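Uncharacterized protein VP1736 (Vibrio parahaemolyticus, PDB 3LXQ) is of unknown function but belongs to the sulfatase family of the alkaline phosphatase clan, built around a mixed beta sheet flanked by helices. Local coordinates at residues E221-S235 with Y280-Y294. Numbering follows the deposited sequence.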
loop_
_atom_site.group_PDB
_atom_site.type_symbol
_atom_site.label_atom_id
_atom_site.label_comp_id
_atom_site.label_asym_id
_atom_site.label_seq_id
_atom_site.Cartn_x
_atom_site.Cartn_y
_atom_site.Cartn_z
ATOM N N GLU A 221 -14.554 -8.331 -11.738
ATOM C CA GLU A 221 -15.530 -9.319 -11.214
ATOM C C GLU A 221 -15.011 -10.757 -11.352
ATOM O O GLU A 221 -15.121 -11.534 -10.415
ATOM C CB GLU A 221 -16.947 -9.164 -11.806
ATOM C CG GLU A 221 -17.950 -10.217 -11.282
ATOM C CD GLU A 221 -19.425 -9.909 -11.573
ATOM O OE1 GLU A 221 -19.727 -9.121 -12.492
ATOM O OE2 GLU A 221 -20.294 -10.472 -10.882
ATOM N N ASP A 222 -14.414 -11.094 -12.501
ATOM C CA ASP A 222 -13.798 -12.420 -12.686
ATOM C C ASP A 222 -12.630 -12.633 -11.730
ATOM O O ASP A 222 -12.467 -13.717 -11.164
ATOM C CB ASP A 222 -13.365 -12.656 -14.141
ATOM C CG ASP A 222 -14.539 -12.622 -15.114
ATOM O OD1 ASP A 222 -15.514 -13.397 -14.936
ATOM O OD2 ASP A 222 -14.482 -11.798 -16.050
ATOM N N LEU A 223 -11.822 -11.588 -11.547
ATOM C CA LEU A 223 -10.741 -11.607 -10.558
ATOM C C LEU A 223 -11.275 -11.945 -9.168
ATOM O O LEU A 223 -10.729 -12.797 -8.469
ATOM C CB LEU A 223 -10.048 -10.245 -10.493
ATOM C CG LEU A 223 -8.944 -10.051 -9.445
ATOM C CD1 LEU A 223 -7.670 -10.799 -9.819
ATOM C CD2 LEU A 223 -8.663 -8.569 -9.282
ATOM N N TYR A 224 -12.354 -11.261 -8.807
ATOM C CA TYR A 224 -12.958 -11.372 -7.494
ATOM C C TYR A 224 -13.733 -12.677 -7.290
ATOM O O TYR A 224 -13.838 -13.152 -6.158
ATOM C CB TYR A 224 -13.856 -10.161 -7.227
ATOM C CG TYR A 224 -13.139 -8.856 -6.890
ATOM C CD1 TYR A 224 -12.041 -8.822 -6.017
ATOM C CD2 TYR A 224 -13.601 -7.645 -7.403
ATOM C CE1 TYR A 224 -11.412 -7.607 -5.689
ATOM C CE2 TYR A 224 -12.984 -6.435 -7.084
ATOM C CZ TYR A 224 -11.901 -6.419 -6.234
ATOM O OH TYR A 224 -11.328 -5.205 -5.945
ATOM N N ASN A 225 -14.284 -13.252 -8.364
ATOM C CA ASN A 225 -14.880 -14.603 -8.278
ATOM C C ASN A 225 -13.766 -15.619 -8.017
ATOM O O ASN A 225 -13.928 -16.548 -7.227
ATOM C CB ASN A 225 -15.640 -14.997 -9.554
ATOM C CG ASN A 225 -16.838 -14.087 -9.861
ATOM O OD1 ASN A 225 -17.130 -13.819 -11.029
ATOM N ND2 ASN A 225 -17.541 -13.634 -8.830
ATOM N N LYS A 226 -12.628 -15.410 -8.682
ATOM C CA LYS A 226 -11.463 -16.281 -8.560
ATOM C C LYS A 226 -10.894 -16.228 -7.159
ATOM O O LYS A 226 -10.424 -17.238 -6.632
ATOM C CB LYS A 226 -10.369 -15.861 -9.551
ATOM C CG LYS A 226 -9.214 -16.859 -9.676
ATOM C CD LYS A 226 -9.768 -18.231 -10.085
ATOM C CE LYS A 226 -8.725 -19.142 -10.714
ATOM N NZ LYS A 226 -9.282 -20.534 -10.861
ATOM N N ALA A 227 -10.912 -15.031 -6.579
ATOM C CA ALA A 227 -10.411 -14.821 -5.235
ATOM C C ALA A 227 -11.268 -15.642 -4.282
ATOM O O ALA A 227 -10.773 -16.578 -3.641
ATOM C CB ALA A 227 -10.449 -13.347 -4.889
ATOM N N ASP A 228 -12.561 -15.313 -4.243
ATOM C CA ASP A 228 -13.582 -16.046 -3.471
ATOM C C ASP A 228 -13.492 -17.574 -3.615
ATOM O O ASP A 228 -13.755 -18.309 -2.653
ATOM C CB ASP A 228 -14.984 -15.544 -3.858
ATOM C CG ASP A 228 -16.107 -16.378 -3.243
ATOM O OD1 ASP A 228 -16.652 -17.228 -3.974
ATOM O OD2 ASP A 228 -16.437 -16.190 -2.048
ATOM N N GLU A 229 -13.143 -18.032 -4.819
ATOM C CA GLU A 229 -12.911 -19.458 -5.121
ATOM C C GLU A 229 -11.667 -19.988 -4.404
ATOM O O GLU A 229 -11.687 -21.077 -3.827
ATOM C CB GLU A 229 -12.712 -19.666 -6.633
ATOM C CG GLU A 229 -13.798 -20.426 -7.373
ATOM C CD GLU A 229 -13.315 -20.988 -8.710
ATOM O OE1 GLU A 229 -12.465 -20.350 -9.379
ATOM O OE2 GLU A 229 -13.780 -22.082 -9.089
ATOM N N GLU A 230 -10.590 -19.213 -4.466
ATOM C CA GLU A 230 -9.296 -19.592 -3.910
ATOM C C GLU A 230 -9.313 -19.568 -2.392
ATOM O O GLU A 230 -8.589 -20.323 -1.749
ATOM C CB GLU A 230 -8.214 -18.617 -4.406
ATOM C CG GLU A 230 -7.636 -18.976 -5.765
ATOM C CD GLU A 230 -6.810 -20.257 -5.715
ATOM O OE1 GLU A 230 -7.342 -21.326 -6.086
ATOM O OE2 GLU A 230 -5.640 -20.207 -5.279
ATOM N N PHE A 231 -10.115 -18.664 -1.836
ATOM C CA PHE A 231 -10.157 -18.452 -0.397
ATOM C C PHE A 231 -11.018 -19.530 0.231
ATOM O O PHE A 231 -10.638 -20.104 1.243
ATOM C CB PHE A 231 -10.708 -17.067 -0.049
ATOM C CG PHE A 231 -9.887 -15.913 -0.589
ATOM C CD1 PHE A 231 -8.524 -16.051 -0.830
ATOM C CD2 PHE A 231 -10.487 -14.681 -0.833
ATOM C CE1 PHE A 231 -7.779 -14.995 -1.318
ATOM C CE2 PHE A 231 -9.733 -13.604 -1.317
ATOM C CZ PHE A 231 -8.376 -13.772 -1.564
ATOM N N GLU A 232 -12.171 -19.809 -0.376
ATOM C CA GLU A 232 -13.039 -20.897 0.102
ATOM C C GLU A 232 -12.370 -22.258 -0.061
ATOM O O GLU A 232 -12.698 -23.212 0.656
ATOM C CB GLU A 232 -14.400 -20.876 -0.588
ATOM C CG GLU A 232 -15.563 -21.123 0.379
ATOM C CD GLU A 232 -16.620 -20.033 0.288
ATOM O OE1 GLU A 232 -16.616 -19.249 -0.698
ATOM O OE2 GLU A 232 -17.449 -19.946 1.210
ATOM N N ARG A 233 -11.435 -22.325 -1.005
ATOM C CA ARG A 233 -10.569 -23.479 -1.204
ATOM C C ARG A 233 -9.546 -23.573 -0.076
ATOM O O ARG A 233 -9.511 -24.574 0.646
ATOM C CB ARG A 233 -9.861 -23.388 -2.563
ATOM C CG ARG A 233 -9.087 -24.645 -2.991
ATOM C CD ARG A 233 -7.837 -24.872 -2.120
ATOM N NE ARG A 233 -6.592 -25.020 -2.875
ATOM C CZ ARG A 233 -6.222 -24.256 -3.899
ATOM N NH1 ARG A 233 -5.065 -24.481 -4.500
ATOM N NH2 ARG A 233 -6.993 -23.259 -4.315
ATOM N N LEU A 234 -8.728 -22.529 0.078
ATOM C CA LEU A 234 -7.659 -22.518 1.087
ATOM C C LEU A 234 -8.184 -22.701 2.519
ATOM O O LEU A 234 -7.513 -23.308 3.362
ATOM C CB LEU A 234 -6.797 -21.251 0.974
ATOM C CG LEU A 234 -5.848 -21.129 -0.232
ATOM C CD1 LEU A 234 -5.449 -19.667 -0.492
ATOM C CD2 LEU A 234 -4.606 -22.028 -0.094
ATOM N N SER A 235 -9.393 -22.205 2.774
ATOM C CA SER A 235 -9.998 -22.265 4.105
ATOM C C SER A 235 -10.407 -23.685 4.492
ATOM O O SER A 235 -10.597 -23.970 5.674
ATOM C CB SER A 235 -11.203 -21.323 4.198
ATOM O OG SER A 235 -12.251 -21.742 3.331
ATOM N N TYR A 280 -18.366 -1.771 -8.339
ATOM C CA TYR A 280 -19.404 -2.787 -8.452
ATOM C C TYR A 280 -18.777 -4.164 -8.286
ATOM O O TYR A 280 -19.340 -5.031 -7.631
ATOM C CB TYR A 280 -20.141 -2.695 -9.803
ATOM C CG TYR A 280 -20.656 -4.031 -10.295
ATOM C CD1 TYR A 280 -21.942 -4.476 -9.965
ATOM C CD2 TYR A 280 -19.846 -4.867 -11.069
ATOM C CE1 TYR A 280 -22.409 -5.719 -10.408
ATOM C CE2 TYR A 280 -20.300 -6.103 -11.510
ATOM C CZ TYR A 280 -21.574 -6.522 -11.178
ATOM O OH TYR A 280 -22.003 -7.748 -11.627
ATOM N N ALA A 281 -17.611 -4.351 -8.894
ATOM C CA ALA A 281 -16.919 -5.626 -8.867
ATOM C C ALA A 281 -16.468 -5.983 -7.452
ATOM O O ALA A 281 -16.541 -7.153 -7.063
ATOM C CB ALA A 281 -15.737 -5.607 -9.832
ATOM N N LEU A 282 -16.023 -4.978 -6.686
ATOM C CA LEU A 282 -15.612 -5.171 -5.291
ATOM C C LEU A 282 -16.800 -5.560 -4.420
ATOM O O LEU A 282 -16.684 -6.454 -3.572
ATOM C CB LEU A 282 -14.925 -3.916 -4.729
ATOM C CG LEU A 282 -14.448 -3.927 -3.271
ATOM C CD1 LEU A 282 -13.416 -5.020 -3.013
ATOM C CD2 LEU A 282 -13.897 -2.568 -2.874
ATOM N N GLY A 283 -17.931 -4.887 -4.656
ATOM C CA GLY A 283 -19.194 -5.144 -3.946
ATOM C C GLY A 283 -19.647 -6.581 -4.107
ATOM O O GLY A 283 -20.099 -7.205 -3.139
ATOM N N THR A 284 -19.512 -7.107 -5.326
ATOM C CA THR A 284 -19.802 -8.519 -5.609
ATOM C C THR A 284 -18.856 -9.467 -4.873
ATOM O O THR A 284 -19.265 -10.560 -4.497
ATOM C CB THR A 284 -19.806 -8.867 -7.135
ATOM O OG1 THR A 284 -18.494 -8.706 -7.682
ATOM C CG2 THR A 284 -20.798 -8.002 -7.904
ATOM N N PHE A 285 -17.607 -9.056 -4.661
ATOM C CA PHE A 285 -16.686 -9.843 -3.833
ATOM C C PHE A 285 -17.148 -9.894 -2.383
ATOM O O PHE A 285 -17.192 -10.975 -1.791
ATOM C CB PHE A 285 -15.251 -9.315 -3.867
ATOM C CG PHE A 285 -14.323 -10.058 -2.940
ATOM C CD1 PHE A 285 -13.736 -11.252 -3.338
ATOM C CD2 PHE A 285 -14.080 -9.592 -1.651
ATOM C CE1 PHE A 285 -12.894 -11.952 -2.480
ATOM C CE2 PHE A 285 -13.249 -10.296 -0.778
ATOM C CZ PHE A 285 -12.652 -11.470 -1.190
ATOM N N PHE A 286 -17.475 -8.734 -1.812
ATOM C CA PHE A 286 -17.873 -8.667 -0.395
ATOM C C PHE A 286 -19.243 -9.284 -0.095
ATOM O O PHE A 286 -19.470 -9.777 1.021
ATOM C CB PHE A 286 -17.763 -7.242 0.170
ATOM C CG PHE A 286 -16.378 -6.894 0.662
ATOM C CD1 PHE A 286 -15.891 -7.432 1.853
ATOM C CD2 PHE A 286 -15.547 -6.047 -0.076
ATOM C CE1 PHE A 286 -14.610 -7.131 2.305
ATOM C CE2 PHE A 286 -14.257 -5.733 0.376
ATOM C CZ PHE A 286 -13.787 -6.280 1.559
ATOM N N ASP A 287 -20.145 -9.265 -1.081
ATOM C CA ASP A 287 -21.450 -9.919 -0.938
ATOM C C ASP A 287 -21.259 -11.420 -0.765
ATOM O O ASP A 287 -21.992 -12.083 -0.020
ATOM C CB ASP A 287 -22.338 -9.659 -2.161
ATOM C CG ASP A 287 -22.798 -8.210 -2.262
ATOM O OD1 ASP A 287 -22.890 -7.510 -1.223
ATOM O OD2 ASP A 287 -23.061 -7.773 -3.407
ATOM N N LYS A 288 -20.273 -11.940 -1.484
ATOM C CA LYS A 288 -19.898 -13.335 -1.415
ATOM C C LYS A 288 -19.080 -13.583 -0.164
ATOM O O LYS A 288 -19.316 -14.553 0.550
ATOM C CB LYS A 288 -19.110 -13.733 -2.670
ATOM C CG LYS A 288 -19.872 -13.476 -3.973
ATOM C CD LYS A 288 -19.584 -14.518 -5.045
ATOM C CE LYS A 288 -18.172 -14.410 -5.606
ATOM N NZ LYS A 288 -17.814 -15.624 -6.399
ATOM N N ALA A 289 -18.142 -12.679 0.109
ATOM C CA ALA A 289 -17.226 -12.798 1.242
ATOM C C ALA A 289 -17.955 -12.912 2.586
ATOM O O ALA A 289 -17.558 -13.686 3.467
ATOM C CB ALA A 289 -16.256 -11.612 1.258
ATOM N N LYS A 290 -19.025 -12.133 2.733
ATOM C CA LYS A 290 -19.757 -12.056 3.985
ATOM C C LYS A 290 -20.605 -13.296 4.271
ATOM O O LYS A 290 -21.026 -13.511 5.407
ATOM C CB LYS A 290 -20.634 -10.809 4.000
ATOM C CG LYS A 290 -19.871 -9.509 4.194
ATOM C CD LYS A 290 -20.810 -8.344 3.960
ATOM C CE LYS A 290 -20.224 -7.044 4.436
ATOM N NZ LYS A 290 -21.045 -5.891 3.946
ATOM N N LYS A 291 -20.868 -14.101 3.245
ATOM C CA LYS A 291 -21.588 -15.368 3.428
ATOM C C LYS A 291 -20.658 -16.564 3.178
ATOM O O LYS A 291 -21.115 -17.666 2.865
ATOM C CB LYS A 291 -22.817 -15.419 2.518
ATOM N N SER A 292 -19.354 -16.330 3.351
ATOM C CA SER A 292 -18.309 -17.306 3.022
ATOM C C SER A 292 -17.826 -18.101 4.234
ATOM O O SER A 292 -18.169 -17.774 5.374
ATOM C CB SER A 292 -17.113 -16.590 2.385
ATOM O OG SER A 292 -16.420 -15.813 3.356
ATOM N N SER A 293 -17.010 -19.124 3.984
ATOM C CA SER A 293 -16.484 -19.970 5.054
ATOM C C SER A 293 -15.170 -19.443 5.625
ATOM O O SER A 293 -14.667 -19.960 6.626
ATOM C CB SER A 293 -16.323 -21.425 4.580
ATOM O OG SER A 293 -14.990 -21.709 4.170
ATOM N N TYR A 294 -14.613 -18.416 4.984
ATOM C CA TYR A 294 -13.371 -17.817 5.449
ATOM C C TYR A 294 -13.584 -16.521 6.256
ATOM O O TYR A 294 -12.654 -16.035 6.902
ATOM C CB TYR A 294 -12.402 -17.602 4.267
ATOM C CG TYR A 294 -12.992 -16.871 3.076
ATOM C CD1 TYR A 294 -13.034 -15.479 3.040
ATOM C CD2 TYR A 294 -13.491 -17.570 1.980
ATOM C CE1 TYR A 294 -13.571 -14.795 1.952
ATOM C CE2 TYR A 294 -14.028 -16.896 0.882
ATOM C CZ TYR A 294 -14.064 -15.511 0.879
ATOM O OH TYR A 294 -14.595 -14.838 -0.196
#
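Phe285 slots its ring among Tyr224, Ala227, Asp228 and Phe231, a knob-into-hole contact between two nearly parallel helices that pack side by side on one face of the central sheet of this alkaline phosphatase-like fold. The axes of 221-234 and 280-289 approach to 8.6 Å and cross at -19°. CG of Phe285 points away from the backbone N, which carries the ring to the other helix, where its edge meets Tyr224 O and Phe231, CZ lying 3.6 Å from Phe231 CE2. Tyr224 lies across the second helix at Ala281 and Leu282: its CD2 reaches Ala281 O at 3.0 Å, CG rests on Phe285 CB, and its hydroxyl end touches Leu282 CD1 before bonding to Gln93 of strand 87-93. On the sheet side, Phe231 packs against strand 241-246, while Phe285 and Leu282 touch Leu91.

A type I turn from Ala289 to Ser292 leads the chain on to Tyr294 and brings the Tyr294 ring against Phe231 and Asp228. Phe231 CB sits over one face of the Tyr294 ring, 3.6 Å from its centroid, and the Phe231 ring points its edge toward that ring in an edge-to-face pair with planes at 78°.

Polar groups close the more exposed side. The Asp228 carboxylate is gripped twice: Tyr294 OH donates to OD2 (2.9 Å) on the anti side, close to the carboxylate plane, whereas Lys288 NZ forms a salt bridge with OD1 from above that plane. The lysine would probably favour the charged carboxylate. Near the start of the contact, Tyr280 OH gives a 2.8 Å bond to Glu221 OE1. At the other end Glu232 bends to take the Ser293 N-H on OE2, at 2.9 Å and from above its carboxylate plane, with an N-H...O angle of 144°.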